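Local coordinates for protein Uly1 (Catenovulum maritimum, PDB 7DRQ) that probably degrades the green-algal polysaccharide ulvan as a calcium-binding lyase of polysaccharide lyase family 24, at residues H93-W103 / G138-R149; D12-V20 / A466-L474. All coordinates share one frame; numbering follows the deposited sequence.

Contact 1 of 2, residues H93-W103 / G138-R149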
loop_
_atom_site.group_PDB
_atom_site.type_symbol
_atom_site.label_atom_id
_atom_site.label_comp_id
_atom_site.label_asym_id
_atom_site.label_seq_id
_atom_site.Cartn_x
_atom_site.Cartn_y
_atom_site.Cartn_z
ATOM N N HIS A 93 -16.661 -1.758 -12.802
ATOM C CA HIS A 93 -15.330 -2.129 -13.272
ATOM C C HIS A 93 -14.939 -3.532 -12.816
ATOM O O HIS A 93 -15.187 -3.920 -11.673
ATOM C CB HIS A 93 -14.283 -1.155 -12.761
ATOM C CG HIS A 93 -12.918 -1.416 -13.320
ATOM N ND1 HIS A 93 -12.580 -1.100 -14.619
ATOM C CD2 HIS A 93 -11.817 -1.980 -12.770
ATOM C CE1 HIS A 93 -11.320 -1.438 -14.839
ATOM N NE2 HIS A 93 -10.835 -1.980 -13.736
ATOM N N GLN A 94 -14.263 -4.268 -13.699
ATOM C CA GLN A 94 -13.751 -5.600 -13.397
ATOM C C GLN A 94 -12.238 -5.591 -13.541
ATOM O O GLN A 94 -11.705 -4.932 -14.430
ATOM C CB GLN A 94 -14.343 -6.672 -14.328
ATOM C CG GLN A 94 -15.864 -6.796 -14.257
ATOM C CD GLN A 94 -16.438 -7.441 -15.497
ATOM O OE1 GLN A 94 -16.600 -6.785 -16.531
ATOM N NE2 GLN A 94 -16.730 -8.734 -15.410
ATOM N N HIS A 95 -11.553 -6.318 -12.650
ATOM C CA HIS A 95 -10.095 -6.432 -12.702
ATOM C C HIS A 95 -9.636 -6.748 -14.122
ATOM O O HIS A 95 -10.096 -7.721 -14.727
ATOM C CB HIS A 95 -9.650 -7.534 -11.728
ATOM C CG HIS A 95 -8.168 -7.757 -11.678
ATOM N ND1 HIS A 95 -7.256 -6.728 -11.549
ATOM C CD2 HIS A 95 -7.442 -8.902 -11.710
ATOM C CE1 HIS A 95 -6.032 -7.229 -11.518
ATOM N NE2 HIS A 95 -6.117 -8.545 -11.617
ATOM N N THR A 96 -8.738 -5.916 -14.666
ATOM C CA THR A 96 -8.268 -6.109 -16.032
ATOM C C THR A 96 -6.988 -6.933 -16.102
ATOM O O THR A 96 -6.450 -7.128 -17.193
ATOM C CB THR A 96 -8.081 -4.750 -16.735
ATOM O OG1 THR A 96 -7.168 -3.924 -15.997
ATOM C CG2 THR A 96 -9.421 -4.043 -16.852
ATOM N N GLY A 97 -6.501 -7.439 -14.970
ATOM C CA GLY A 97 -5.414 -8.397 -14.991
ATOM C C GLY A 97 -4.093 -7.764 -15.382
ATOM O O GLY A 97 -3.829 -6.579 -15.129
ATOM N N PHE A 98 -3.256 -8.566 -16.033
ATOM C CA PHE A 98 -1.955 -8.087 -16.478
ATOM C C PHE A 98 -2.116 -7.381 -17.820
ATOM O O PHE A 98 -2.346 -8.033 -18.843
ATOM C CB PHE A 98 -0.952 -9.232 -16.593
ATOM C CG PHE A 98 0.449 -8.756 -16.877
ATOM C CD1 PHE A 98 1.289 -8.390 -15.834
ATOM C CD2 PHE A 98 0.912 -8.639 -18.180
ATOM C CE1 PHE A 98 2.579 -7.935 -16.082
ATOM C CE2 PHE A 98 2.201 -8.175 -18.441
ATOM C CZ PHE A 98 3.033 -7.822 -17.394
ATOM N N GLU A 99 -1.999 -6.053 -17.809
ATOM C CA GLU A 99 -2.075 -5.224 -19.014
ATOM C C GLU A 99 -3.263 -5.610 -19.892
ATOM O O GLU A 99 -3.142 -5.800 -21.105
ATOM C CB GLU A 99 -0.754 -5.292 -19.798
ATOM C CG GLU A 99 0.443 -4.745 -18.998
ATOM C CD GLU A 99 1.785 -4.959 -19.684
ATOM O OE1 GLU A 99 2.828 -4.643 -19.074
ATOM O OE2 GLU A 99 1.794 -5.462 -20.820
ATOM N N GLY A 100 -4.430 -5.745 -19.264
ATOM C CA GLY A 100 -5.656 -6.040 -19.973
ATOM C C GLY A 100 -5.980 -7.513 -20.098
ATOM O O GLY A 100 -7.127 -7.856 -20.413
ATOM N N ARG A 101 -5.002 -8.396 -19.861
ATOM C CA ARG A 101 -5.207 -9.841 -19.924
ATOM C C ARG A 101 -5.822 -10.253 -18.603
ATOM O O ARG A 101 -5.127 -10.621 -17.655
ATOM C CB ARG A 101 -3.897 -10.573 -20.185
ATOM C CG ARG A 101 -3.405 -10.446 -21.623
ATOM C CD ARG A 101 -2.740 -9.094 -21.896
ATOM N NE ARG A 101 -1.835 -9.175 -23.044
ATOM C CZ ARG A 101 -1.231 -8.125 -23.600
ATOM N NH1 ARG A 101 -1.428 -6.907 -23.112
ATOM N NH2 ARG A 101 -0.414 -8.294 -24.638
ATOM N N TRP A 102 -7.155 -10.194 -18.552
ATOM C CA TRP A 102 -7.867 -10.263 -17.285
ATOM C C TRP A 102 -7.819 -11.649 -16.661
ATOM O O TRP A 102 -8.132 -11.783 -15.476
ATOM C CB TRP A 102 -9.319 -9.821 -17.480
ATOM C CG TRP A 102 -10.003 -10.495 -18.635
ATOM C CD1 TRP A 102 -10.158 -10.000 -19.897
ATOM C CD2 TRP A 102 -10.618 -11.795 -18.634
ATOM N NE1 TRP A 102 -10.830 -10.908 -20.683
ATOM C CE2 TRP A 102 -11.124 -12.017 -19.932
ATOM C CE3 TRP A 102 -10.792 -12.789 -17.662
ATOM C CZ2 TRP A 102 -11.793 -13.194 -20.284
ATOM C CZ3 TRP A 102 -11.454 -13.957 -18.015
ATOM C CH2 TRP A 102 -11.945 -14.147 -19.318
ATOM N N TRP A 103 -7.434 -12.674 -17.424
ATOM C CA TRP A 103 -7.263 -14.022 -16.886
ATOM C C TRP A 103 -5.893 -14.233 -16.241
ATOM O O TRP A 103 -5.607 -15.343 -15.777
ATOM C CB TRP A 103 -7.486 -15.060 -17.997
ATOM C CG TRP A 103 -6.557 -14.812 -19.149
ATOM C CD1 TRP A 103 -5.316 -15.339 -19.318
ATOM C CD2 TRP A 103 -6.772 -13.921 -20.255
ATOM N NE1 TRP A 103 -4.745 -14.855 -20.469
ATOM C CE2 TRP A 103 -5.615 -13.978 -21.063
ATOM C CE3 TRP A 103 -7.829 -13.090 -20.645
ATOM C CZ2 TRP A 103 -5.483 -13.237 -22.239
ATOM C CZ3 TRP A 103 -7.695 -12.347 -21.820
ATOM C CH2 TRP A 103 -6.528 -12.430 -22.601
ATOM N N GLY A 138 -3.202 -5.719 -25.840
ATOM C CA GLY A 138 -3.271 -6.945 -26.615
ATOM C C GLY A 138 -4.658 -7.279 -27.108
ATOM O O GLY A 138 -5.005 -8.460 -27.202
ATOM N N GLY A 139 -5.467 -6.268 -27.420
ATOM C CA GLY A 139 -6.818 -6.494 -27.886
ATOM C C GLY A 139 -7.851 -6.667 -26.798
ATOM O O GLY A 139 -8.962 -7.126 -27.088
ATOM N N ASN A 140 -7.525 -6.323 -25.557
ATOM C CA ASN A 140 -8.440 -6.487 -24.430
ATOM C C ASN A 140 -8.798 -5.102 -23.900
ATOM O O ASN A 140 -8.278 -4.649 -22.881
ATOM C CB ASN A 140 -7.816 -7.350 -23.348
ATOM C CG ASN A 140 -7.467 -8.736 -23.835
ATOM O OD1 ASN A 140 -8.340 -9.594 -23.977
ATOM N ND2 ASN A 140 -6.183 -8.961 -24.110
ATOM N N GLY A 141 -9.687 -4.420 -24.611
ATOM C CA GLY A 141 -10.215 -3.158 -24.141
ATOM C C GLY A 141 -9.387 -1.969 -24.591
ATOM O O GLY A 141 -8.209 -2.078 -24.936
ATOM N N ASP A 142 -10.037 -0.805 -24.581
ATOM C CA ASP A 142 -9.437 0.455 -25.004
ATOM C C ASP A 142 -9.098 1.256 -23.750
ATOM O O ASP A 142 -9.997 1.705 -23.029
ATOM C CB ASP A 142 -10.404 1.207 -25.919
ATOM C CG ASP A 142 -9.927 2.592 -26.294
ATOM O OD1 ASP A 142 -8.782 2.975 -25.977
ATOM O OD2 ASP A 142 -10.725 3.314 -26.926
ATOM N N ILE A 143 -7.804 1.439 -23.490
ATOM C CA ILE A 143 -7.343 2.086 -22.264
ATOM C C ILE A 143 -6.938 3.540 -22.498
ATOM O O ILE A 143 -6.440 4.195 -21.581
ATOM C CB ILE A 143 -6.195 1.284 -21.627
ATOM C CG1 ILE A 143 -6.065 1.587 -20.133
ATOM C CG2 ILE A 143 -4.870 1.553 -22.345
ATOM C CD1 ILE A 143 -5.057 0.671 -19.429
ATOM N N ARG A 144 -7.181 4.076 -23.698
ATOM C CA ARG A 144 -6.654 5.396 -24.024
ATOM C C ARG A 144 -7.176 6.482 -23.089
ATOM O O ARG A 144 -6.445 7.429 -22.774
ATOM C CB ARG A 144 -6.979 5.727 -25.477
ATOM C CG ARG A 144 -6.175 4.892 -26.458
ATOM C CD ARG A 144 -6.605 5.159 -27.893
ATOM N NE ARG A 144 -7.941 4.639 -28.158
ATOM C CZ ARG A 144 -8.627 4.881 -29.270
ATOM N NH1 ARG A 144 -8.100 5.639 -30.221
ATOM N NH2 ARG A 144 -9.836 4.367 -29.431
ATOM N N LYS A 145 -8.429 6.366 -22.636
ATOM C CA LYS A 145 -9.031 7.282 -21.672
ATOM C C LYS A 145 -9.406 6.555 -20.385
ATOM O O LYS A 145 -10.394 6.892 -19.727
ATOM C CB LYS A 145 -10.252 7.979 -22.278
ATOM C CG LYS A 145 -9.938 8.743 -23.562
ATOM C CD LYS A 145 -8.912 9.836 -23.315
ATOM C CE LYS A 145 -8.681 10.691 -24.575
ATOM N NZ LYS A 145 -7.614 11.697 -24.349
ATOM N N ASP A 146 -8.615 5.538 -20.013
ATOM C CA ASP A 146 -8.930 4.765 -18.817
ATOM C C ASP A 146 -7.664 4.276 -18.113
ATOM O O ASP A 146 -7.728 3.294 -17.362
ATOM C CB ASP A 146 -9.839 3.583 -19.187
ATOM C CG ASP A 146 -10.544 2.986 -17.983
ATOM O OD1 ASP A 146 -10.986 3.754 -17.097
ATOM O OD2 ASP A 146 -10.663 1.738 -17.923
ATOM N N TYR A 147 -6.518 4.930 -18.341
ATOM C CA TYR A 147 -5.242 4.482 -17.786
ATOM C C TYR A 147 -5.077 4.868 -16.324
ATOM O O TYR A 147 -4.203 4.315 -15.642
ATOM C CB TYR A 147 -4.073 5.069 -18.587
ATOM C CG TYR A 147 -4.181 6.567 -18.729
ATOM C CD1 TYR A 147 -3.701 7.415 -17.739
ATOM C CD2 TYR A 147 -4.787 7.133 -19.844
ATOM C CE1 TYR A 147 -3.806 8.788 -17.864
ATOM C CE2 TYR A 147 -4.903 8.498 -19.973
ATOM C CZ TYR A 147 -4.413 9.319 -18.980
ATOM O OH TYR A 147 -4.519 10.680 -19.099
ATOM N N PHE A 148 -5.894 5.808 -15.843
ATOM C CA PHE A 148 -5.940 6.230 -14.451
ATOM C C PHE A 148 -7.392 6.085 -14.014
ATOM O O PHE A 148 -8.298 6.505 -14.740
ATOM C CB PHE A 148 -5.455 7.690 -14.286
ATOM C CG PHE A 148 -5.477 8.182 -12.868
ATOM C CD1 PHE A 148 -4.403 7.942 -12.024
ATOM C CD2 PHE A 148 -6.579 8.865 -12.371
ATOM C CE1 PHE A 148 -4.428 8.362 -10.708
ATOM C CE2 PHE A 148 -6.614 9.303 -11.052
ATOM C CZ PHE A 148 -5.529 9.055 -10.216
ATOM N N ARG A 149 -7.620 5.464 -12.855
ATOM C CA ARG A 149 -8.952 4.960 -12.509
ATOM C C ARG A 149 -9.354 5.421 -11.110
ATOM O O ARG A 149 -8.935 4.835 -10.107
ATOM C CB ARG A 149 -8.989 3.433 -12.633
ATOM C CG ARG A 149 -8.738 2.963 -14.067
ATOM C CD ARG A 149 -8.453 1.466 -14.196
ATOM N NE ARG A 149 -8.567 1.085 -15.603
ATOM C CZ ARG A 149 -8.123 -0.047 -16.136
ATOM N NH1 ARG A 149 -7.503 -0.950 -15.386
ATOM N NH2 ARG A 149 -8.313 -0.272 -17.433
HETATM O O HOH W 1 -10.849 -9.218 -23.501
#
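Arg149 lays a face of its guanidinium against the imidazole of His93, with CZ of Arg149 3.7 Å from CE1 of His93 and the two planes 53° apart. The edge of the same guanidinium turns to Thr96, whose OG1 is 3.1 Å from NH1 of Arg149. Outside the segments, Asp127 accepts from His93, His95 and Thr96 and is also the strongest polar partner of Arg149.

Asp146 of the same segment steadies Arg149: its OD2 forms a salt bridge with NH2 of Arg149, 3.1 Å away, which approaches from above the carboxylate plane. Asp146 has a second cationic mate in Lys185, a residue of a calcium site.

At the other end Asn140 fits among Gly100, Arg101 and the two tryptophans. Its CB lies 3.1 Å from O of Gly100, a glycine by its backbone angles, where a CB would sit tight against O of Asn140. OD1 of Asn140 meets the edge of the Trp103 ring, 3.6 Å from CZ3, and a water 2.6 Å from this OD1 accepts from NE1 of Trp102; the amide's strongest partner is Thr137.

Arg101, bent at chi2 (78°), spreads its guanidinium over Gly138, whose positive phi favours glycine and where a CB would run into NH2 of Arg101. NH1 of Arg101 donates in the guanidinium plane to O of Glu99 (2.9 Å, 156°), and the group also reaches carbonyls of Arg28 and Asp136. A leucine in place of Arg101 would probably strand these three carbonyls without their donor and uncover Gly138. Guanidinium faces, an amide and one water thus join the loops, with Asp146 and Asp127 balancing the charge of Arg149.

Contact 2 of 2, residues D12-V20 / A466-L474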
loop_
_atom_site.group_PDB
_atom_site.type_symbol
_atom_site.label_atom_id
_atom_site.label_comp_id
_atom_site.label_asym_id
_atom_site.label_seq_id
_atom_site.Cartn_x
_atom_site.Cartn_y
_atom_site.Cartn_z
ATOM N N ASP A 12 -17.775 -14.571 1.311
ATOM C CA ASP A 12 -17.309 -15.879 0.886
ATOM C C ASP A 12 -16.936 -15.885 -0.584
ATOM O O ASP A 12 -16.682 -16.957 -1.151
ATOM C CB ASP A 12 -18.385 -16.939 1.131
ATOM C CG ASP A 12 -18.582 -17.247 2.593
ATOM O OD1 ASP A 12 -17.573 -17.426 3.311
ATOM O OD2 ASP A 12 -19.753 -17.303 3.027
ATOM N N GLN A 13 -16.902 -14.709 -1.220
ATOM C CA GLN A 13 -16.704 -14.620 -2.661
ATOM C C GLN A 13 -15.532 -13.718 -3.030
ATOM O O GLN A 13 -15.526 -13.135 -4.114
ATOM C CB GLN A 13 -17.973 -14.117 -3.345
ATOM C CG GLN A 13 -19.213 -14.921 -3.046
ATOM C CD GLN A 13 -20.109 -15.038 -4.259
ATOM O OE1 GLN A 13 -20.374 -14.047 -4.939
ATOM N NE2 GLN A 13 -20.571 -16.255 -4.547
ATOM N N ALA A 14 -14.538 -13.583 -2.151
ATOM C CA ALA A 14 -13.371 -12.765 -2.474
ATOM C C ALA A 14 -12.530 -13.432 -3.556
ATOM O O ALA A 14 -12.271 -14.639 -3.508
ATOM C CB ALA A 14 -12.516 -12.532 -1.227
ATOM N N LEU A 15 -12.113 -12.640 -4.536
ATOM C CA LEU A 15 -11.359 -13.176 -5.665
ATOM C C LEU A 15 -9.986 -13.680 -5.228
ATOM O O LEU A 15 -9.281 -13.033 -4.452
ATOM C CB LEU A 15 -11.210 -12.112 -6.750
ATOM C CG LEU A 15 -10.336 -12.503 -7.957
ATOM C CD1 LEU A 15 -10.970 -13.677 -8.715
ATOM C CD2 LEU A 15 -10.124 -11.309 -8.893
ATOM N N PHE A 16 -9.606 -14.847 -5.745
ATOM C CA PHE A 16 -8.302 -15.433 -5.494
ATOM C C PHE A 16 -7.785 -16.045 -6.786
ATOM O O PHE A 16 -8.562 -16.612 -7.558
ATOM C CB PHE A 16 -8.387 -16.495 -4.398
ATOM C CG PHE A 16 -7.065 -17.066 -3.994
ATOM C CD1 PHE A 16 -6.283 -16.427 -3.044
ATOM C CD2 PHE A 16 -6.622 -18.266 -4.533
ATOM C CE1 PHE A 16 -5.060 -16.966 -2.658
ATOM C CE2 PHE A 16 -5.407 -18.806 -4.158
ATOM C CZ PHE A 16 -4.621 -18.156 -3.220
ATOM N N PHE A 17 -6.484 -15.925 -7.020
ATOM C CA PHE A 17 -5.872 -16.448 -8.239
ATOM C C PHE A 17 -5.422 -17.879 -7.961
ATOM O O PHE A 17 -4.329 -18.113 -7.438
ATOM C CB PHE A 17 -4.723 -15.553 -8.683
ATOM C CG PHE A 17 -5.102 -14.104 -8.790
ATOM C CD1 PHE A 17 -6.342 -13.738 -9.295
ATOM C CD2 PHE A 17 -4.224 -13.105 -8.394
ATOM C CE1 PHE A 17 -6.692 -12.392 -9.401
ATOM C CE2 PHE A 17 -4.570 -11.758 -8.503
ATOM C CZ PHE A 17 -5.808 -11.411 -8.998
ATOM N N ASP A 18 -6.269 -18.839 -8.313
ATOM C CA ASP A 18 -6.073 -20.236 -7.942
ATOM C C ASP A 18 -5.230 -21.017 -8.944
ATOM O O ASP A 18 -5.101 -22.241 -8.803
ATOM C CB ASP A 18 -7.427 -20.921 -7.758
ATOM C CG ASP A 18 -8.205 -21.050 -9.052
ATOM O OD1 ASP A 18 -8.149 -20.134 -9.909
ATOM O OD2 ASP A 18 -8.883 -22.082 -9.212
ATOM N N GLY A 19 -4.661 -20.346 -9.940
ATOM C CA GLY A 19 -3.830 -21.002 -10.938
ATOM C C GLY A 19 -2.359 -21.004 -10.581
ATOM O O GLY A 19 -2.010 -21.134 -9.403
ATOM N N VAL A 20 -1.485 -20.855 -11.576
ATOM C CA VAL A 20 -0.045 -20.916 -11.353
ATOM C C VAL A 20 0.598 -19.590 -11.745
ATOM O O VAL A 20 0.005 -18.744 -12.419
ATOM C CB VAL A 20 0.624 -22.090 -12.104
ATOM C CG1 VAL A 20 -0.032 -23.399 -11.724
ATOM C CG2 VAL A 20 0.585 -21.869 -13.622
ATOM N N ALA A 466 -10.668 -23.074 -1.518
ATOM C CA ALA A 466 -10.448 -23.721 -2.801
ATOM C C ALA A 466 -11.022 -22.854 -3.913
ATOM O O ALA A 466 -11.977 -22.095 -3.707
ATOM C CB ALA A 466 -11.076 -25.123 -2.837
ATOM N N GLY A 467 -10.423 -22.966 -5.090
ATOM C CA GLY A 467 -10.898 -22.220 -6.237
ATOM C C GLY A 467 -10.620 -20.724 -6.150
ATOM O O GLY A 467 -9.797 -20.241 -5.365
ATOM N N ASP A 468 -11.359 -19.977 -6.967
ATOM C CA ASP A 468 -11.115 -18.549 -7.142
ATOM C C ASP A 468 -12.085 -17.677 -6.345
ATOM O O ASP A 468 -12.197 -16.474 -6.619
ATOM C CB ASP A 468 -11.150 -18.198 -8.633
ATOM C CG ASP A 468 -12.455 -18.599 -9.306
ATOM O OD1 ASP A 468 -13.401 -18.994 -8.603
ATOM O OD2 ASP A 468 -12.541 -18.502 -10.550
ATOM N N LYS A 469 -12.778 -18.260 -5.366
ATOM C CA LYS A 469 -13.657 -17.539 -4.451
ATOM C C LYS A 469 -13.338 -17.983 -3.032
ATOM O O LYS A 469 -13.484 -19.165 -2.700
ATOM C CB LYS A 469 -15.133 -17.794 -4.767
ATOM C CG LYS A 469 -15.599 -17.177 -6.083
ATOM C CD LYS A 469 -16.994 -17.677 -6.465
ATOM C CE LYS A 469 -16.957 -19.128 -6.948
ATOM N NZ LYS A 469 -16.216 -19.287 -8.248
ATOM N N ARG A 470 -12.918 -17.043 -2.192
ATOM C CA ARG A 470 -12.470 -17.375 -0.845
ATOM C C ARG A 470 -13.175 -16.488 0.167
ATOM O O ARG A 470 -13.883 -15.536 -0.181
ATOM C CB ARG A 470 -10.951 -17.220 -0.708
ATOM C CG ARG A 470 -10.154 -17.932 -1.785
ATOM C CD ARG A 470 -9.870 -19.359 -1.402
ATOM N NE ARG A 470 -9.303 -20.150 -2.494
ATOM C CZ ARG A 470 -8.051 -20.600 -2.524
ATOM N NH1 ARG A 470 -7.212 -20.329 -1.529
ATOM N NH2 ARG A 470 -7.642 -21.339 -3.544
ATOM N N THR A 471 -12.942 -16.785 1.442
ATOM C CA THR A 471 -13.649 -16.136 2.539
ATOM C C THR A 471 -12.709 -15.190 3.271
ATOM O O THR A 471 -11.588 -15.571 3.622
ATOM C CB THR A 471 -14.218 -17.177 3.510
ATOM O OG1 THR A 471 -15.201 -17.968 2.825
ATOM C CG2 THR A 471 -14.880 -16.490 4.700
ATOM N N THR A 472 -13.172 -13.961 3.507
ATOM C CA THR A 472 -12.415 -12.983 4.267
ATOM C C THR A 472 -13.183 -12.588 5.518
ATOM O O THR A 472 -14.416 -12.652 5.567
ATOM C CB THR A 472 -12.110 -11.714 3.446
ATOM O OG1 THR A 472 -13.341 -11.176 2.973
ATOM C CG2 THR A 472 -11.229 -12.052 2.262
ATOM N N TYR A 473 -12.424 -12.161 6.520
ATOM C CA TYR A 473 -12.946 -11.766 7.812
ATOM C C TYR A 473 -12.338 -10.434 8.209
ATOM O O TYR A 473 -11.246 -10.072 7.768
ATOM C CB TYR A 473 -12.607 -12.791 8.899
ATOM C CG TYR A 473 -13.522 -13.981 8.868
ATOM C CD1 TYR A 473 -13.260 -15.055 8.038
ATOM C CD2 TYR A 473 -14.666 -14.014 9.652
ATOM C CE1 TYR A 473 -14.112 -16.148 7.996
ATOM C CE2 TYR A 473 -15.520 -15.097 9.617
ATOM C CZ TYR A 473 -15.239 -16.155 8.788
ATOM O OH TYR A 473 -16.094 -17.241 8.755
ATOM N N LEU A 474 -13.051 -9.735 9.081
ATOM C CA LEU A 474 -12.525 -8.587 9.800
ATOM C C LEU A 474 -12.454 -8.923 11.281
ATOM O O LEU A 474 -13.456 -9.348 11.871
ATOM C CB LEU A 474 -13.412 -7.358 9.603
ATOM C CG LEU A 474 -13.153 -6.197 10.577
ATOM C CD1 LEU A 474 -11.751 -5.609 10.370
ATOM C CD2 LEU A 474 -14.225 -5.097 10.427
HETATM O O HOH W 2 -10.378 -19.648 -11.786
#
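The carbonyl oxygen of Ala14 is gripped twice from the facing strand: N of Arg470 donates to it at 2.8 Å, and CA of Lys469 adds a C-H contact at 3.3 Å. In return N of Ala14 donates to O of Arg470. Gln13 and Ala14 both lie opposite Arg470, a classic beta bulge, and the small Ala14 sets its CB 3.7 Å from CG2 of Thr472.

Arg470 then doubles back, bent at chi2 (-88°), and stacks its guanidinium on Phe16. CZ of Arg470 is 3.9 Å from the ring centroid of Phe16, with the planes at 25°: a cation-pi contact that suits a long cationic chain beside a flat ring. NE of Arg470 donates to O of Gly467 (2.9 Å), fixing the turn of the group, while N of Ala466 covers its opposite face.

Beyond the stack, a water donates to both OD1 of Asp18 and OD2 of Asp468 (2.7 Å from the latter). Asp18 also accepts from N of Tyr38, and Asp468 from N of Ile69, while NZ of Lys469 pairs with OD1 of Asp468 in a salt bridge. Outer strand 3-15 turns away here from its neighbour 469-478, consistent with the "Velcro" closure of a beta-propeller.

The centres of the two contacts lie about 21 Å apart, yet they touch: NE2 of His95 packs 3.9 Å from CZ of Phe17, and Tyr38 meets both residues. Along the chain contact 1 is nested within the very long loop closed by contact 2, which joins residues 12-20 to 466-474. Both are tied to the antiparallel sheet of strands 53-56, 59-65, 73-80 and 86-91: Leu15 of contact 2 makes backbone hydrogen bonds with Tyr65 on one of its strands, and His93 of contact 1 with Val74 on another. Contact 2 therefore joins the chain ends of the probable propeller, whereas contact 1 joins loops that follow this sheet, close to a calcium site.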